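Local coordinates for protein parahox neighbor (Phaeodactylum tricornutum CCAP 1055/1, PDB 5Z5M) that probably catalyses the stereoselective decarboxylation of OHCU to (S)-allantoin and, through its transthyretin-like domain, the preceding hydrolysis of 5-hydroxyisourate in urate degradation, at residues Ile201-Leu206 with Gly229-Gly234. Sequence-based numbering, arbitrary orientation.
Sequences IHLHRL and GPALKG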
loop_
_atom_site.group_PDB
_atom_site.type_symbol
_atom_site.label_atom_id
_atom_site.label_comp_id
_atom_site.label_asym_id
_atom_site.label_seq_id
_atom_site.Cartn_x
_atom_site.Cartn_y
_atom_site.Cartn_z
ATOM N N ILE A 201 -0.829 -8.051 20.218
ATOM C CA ILE A 201 0.064 -8.546 19.179
ATOM C C ILE A 201 0.901 -9.686 19.740
ATOM O O ILE A 201 1.568 -9.516 20.757
ATOM C CB ILE A 201 1.011 -7.449 18.656
ATOM C CG1 ILE A 201 0.235 -6.267 18.068
ATOM C CG2 ILE A 201 1.955 -8.034 17.612
ATOM C CD1 ILE A 201 1.126 -5.078 17.684
ATOM N N HIS A 202 0.852 -10.848 19.094
ATOM C CA HIS A 202 1.718 -11.956 19.478
ATOM C C HIS A 202 2.829 -12.149 18.451
ATOM O O HIS A 202 2.710 -11.716 17.302
ATOM C CB HIS A 202 0.916 -13.250 19.638
ATOM C CG HIS A 202 -0.085 -13.196 20.749
ATOM N ND1 HIS A 202 -0.961 -14.231 21.016
ATOM C CD2 HIS A 202 -0.347 -12.237 21.664
ATOM C CE1 HIS A 202 -1.720 -13.904 22.044
ATOM N NE2 HIS A 202 -1.372 -12.698 22.458
ATOM N N LEU A 203 3.915 -12.778 18.888
ATOM C CA LEU A 203 5.062 -13.060 18.031
ATOM C C LEU A 203 5.551 -14.485 18.263
ATOM O O LEU A 203 5.849 -14.870 19.398
ATOM C CB LEU A 203 6.201 -12.062 18.294
ATOM C CG LEU A 203 7.445 -12.214 17.408
ATOM C CD1 LEU A 203 7.094 -12.074 15.926
ATOM C CD2 LEU A 203 8.531 -11.202 17.808
ATOM N N HIS A 204 5.607 -15.267 17.190
ATOM C CA HIS A 204 6.176 -16.613 17.227
ATOM C C HIS A 204 7.419 -16.700 16.368
ATOM O O HIS A 204 7.513 -16.027 15.348
ATOM C CB HIS A 204 5.176 -17.656 16.729
ATOM C CG HIS A 204 4.056 -17.922 17.678
ATOM N ND1 HIS A 204 2.996 -17.056 17.839
ATOM C CD2 HIS A 204 3.823 -18.961 18.516
ATOM C CE1 HIS A 204 2.159 -17.549 18.732
ATOM N NE2 HIS A 204 2.639 -18.704 19.160
ATOM N N ARG A 205 8.365 -17.536 16.782
ATOM C CA ARG A 205 9.444 -17.959 15.891
ATOM C C ARG A 205 9.057 -19.286 15.250
ATOM O O ARG A 205 8.719 -20.241 15.948
ATOM C CB ARG A 205 10.769 -18.098 16.640
ATOM C CG ARG A 205 11.961 -18.377 15.716
ATOM C CD ARG A 205 13.260 -18.576 16.494
ATOM N NE ARG A 205 13.720 -17.347 17.132
ATOM C CZ ARG A 205 13.670 -17.112 18.440
ATOM N NH1 ARG A 205 13.190 -18.030 19.271
ATOM N NH2 ARG A 205 14.116 -15.961 18.922
ATOM N N LEU A 206 9.097 -19.344 13.924
ATOM C CA LEU A 206 8.668 -20.545 13.208
ATOM C C LEU A 206 9.839 -21.442 12.845
ATOM O O LEU A 206 9.686 -22.659 12.741
ATOM C CB LEU A 206 7.899 -20.177 11.939
ATOM C CG LEU A 206 6.639 -19.321 12.100
ATOM C CD1 LEU A 206 5.853 -19.297 10.797
ATOM C CD2 LEU A 206 5.777 -19.813 13.246
ATOM N N GLY A 229 8.947 -1.319 24.403
ATOM C CA GLY A 229 10.002 -1.239 23.411
ATOM C C GLY A 229 10.065 -2.424 22.466
ATOM O O GLY A 229 9.055 -3.080 22.227
ATOM N N PRO A 230 11.261 -2.708 21.932
ATOM C CA PRO A 230 11.469 -3.752 20.919
ATOM C C PRO A 230 10.987 -5.120 21.374
ATOM O O PRO A 230 11.111 -5.460 22.550
ATOM C CB PRO A 230 12.989 -3.755 20.722
ATOM C CG PRO A 230 13.418 -2.378 21.124
ATOM C CD PRO A 230 12.509 -1.991 22.251
ATOM N N ALA A 231 10.430 -5.888 20.443
ATOM C CA ALA A 231 9.937 -7.227 20.730
ATOM C C ALA A 231 11.084 -8.188 21.011
ATOM O O ALA A 231 10.979 -9.076 21.857
ATOM C CB ALA A 231 9.087 -7.737 19.562
ATOM N N LEU A 232 12.174 -8.015 20.274
ATOM C CA LEU A 232 13.361 -8.837 20.434
ATOM C C LEU A 232 14.580 -7.927 20.416
ATOM O O LEU A 232 14.604 -6.951 19.671
ATOM C CB LEU A 232 13.455 -9.880 19.320
ATOM C CG LEU A 232 12.318 -10.904 19.269
ATOM C CD1 LEU A 232 12.465 -11.801 18.052
ATOM C CD2 LEU A 232 12.279 -11.728 20.549
ATOM N N LYS A 233 15.583 -8.245 21.230
ATOM C CA LYS A 233 16.780 -7.408 21.326
ATOM C C LYS A 233 18.046 -8.229 21.586
ATOM O O LYS A 233 18.123 -8.982 22.559
ATOM C CB LYS A 233 16.599 -6.362 22.436
ATOM C CG LYS A 233 17.758 -5.387 22.575
ATOM C CD LYS A 233 17.437 -4.270 23.563
ATOM C CE LYS A 233 18.619 -3.321 23.730
ATOM N NZ LYS A 233 18.278 -2.142 24.583
ATOM N N GLY A 234 19.039 -8.091 20.714
ATOM C CA GLY A 234 20.341 -8.676 20.978
ATOM C C GLY A 234 20.494 -10.105 20.501
ATOM O O GLY A 234 19.510 -10.793 20.225
#
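Leu203 meets both Ala231 and Leu232 through a single methyl. Its CD2 lies 3.9 Å from Ala231 CB and 4.0 Å from Leu232 CD1, so the branch fits against a two-part apolar surface. The other methyl turns elsewhere: Leu203 CD1 is 6.0 Å from Ala231 CB. With CG anti to the backbone N (chi1 -177°), the Leu203 side chain spans a wide gap, since the CA atoms of Leu203 and Ala231 are 8.1 Å apart. The two leucines meet at a slant, and Leu232 CD2 stays farther back, 4.7 Å from Leu203 CD2. Consecutive residues can both face the strand because Ala231 has a helix-like backbone (phi -70°, psi -38°) before the chain extends at Leu232.

Strand 200-207 is held between 213-219 and 241-248, and Val215 and Trp245 flank Leu203. On the other side, strand 232-233 pairs with 182-189, whose Leu183 also touches Leu203. The contact therefore bridges the two sheets of the transthyretin-like beta sandwich. At its border, Arg205 NH2 comes within 4.6 Å of Leu232 CD1. The guanidinium group has its own polar partners: NE bonds to the Tyr243 hydroxyl and NH1 to the Met211 carbonyl, while NH2 makes a weak bond to the Glu237 carbonyl.

No hydrogen bond crosses between 201-206 and 229-234. With all three touching residues buried and only 130 Å² of surface shared, the direct attraction is dispersion plus exclusion of water; backbone bonds to 213-219 and 241-248 fix the strand that carries Leu203, and no polar pair between the segments adds to its alignment with Ala231 and Leu232.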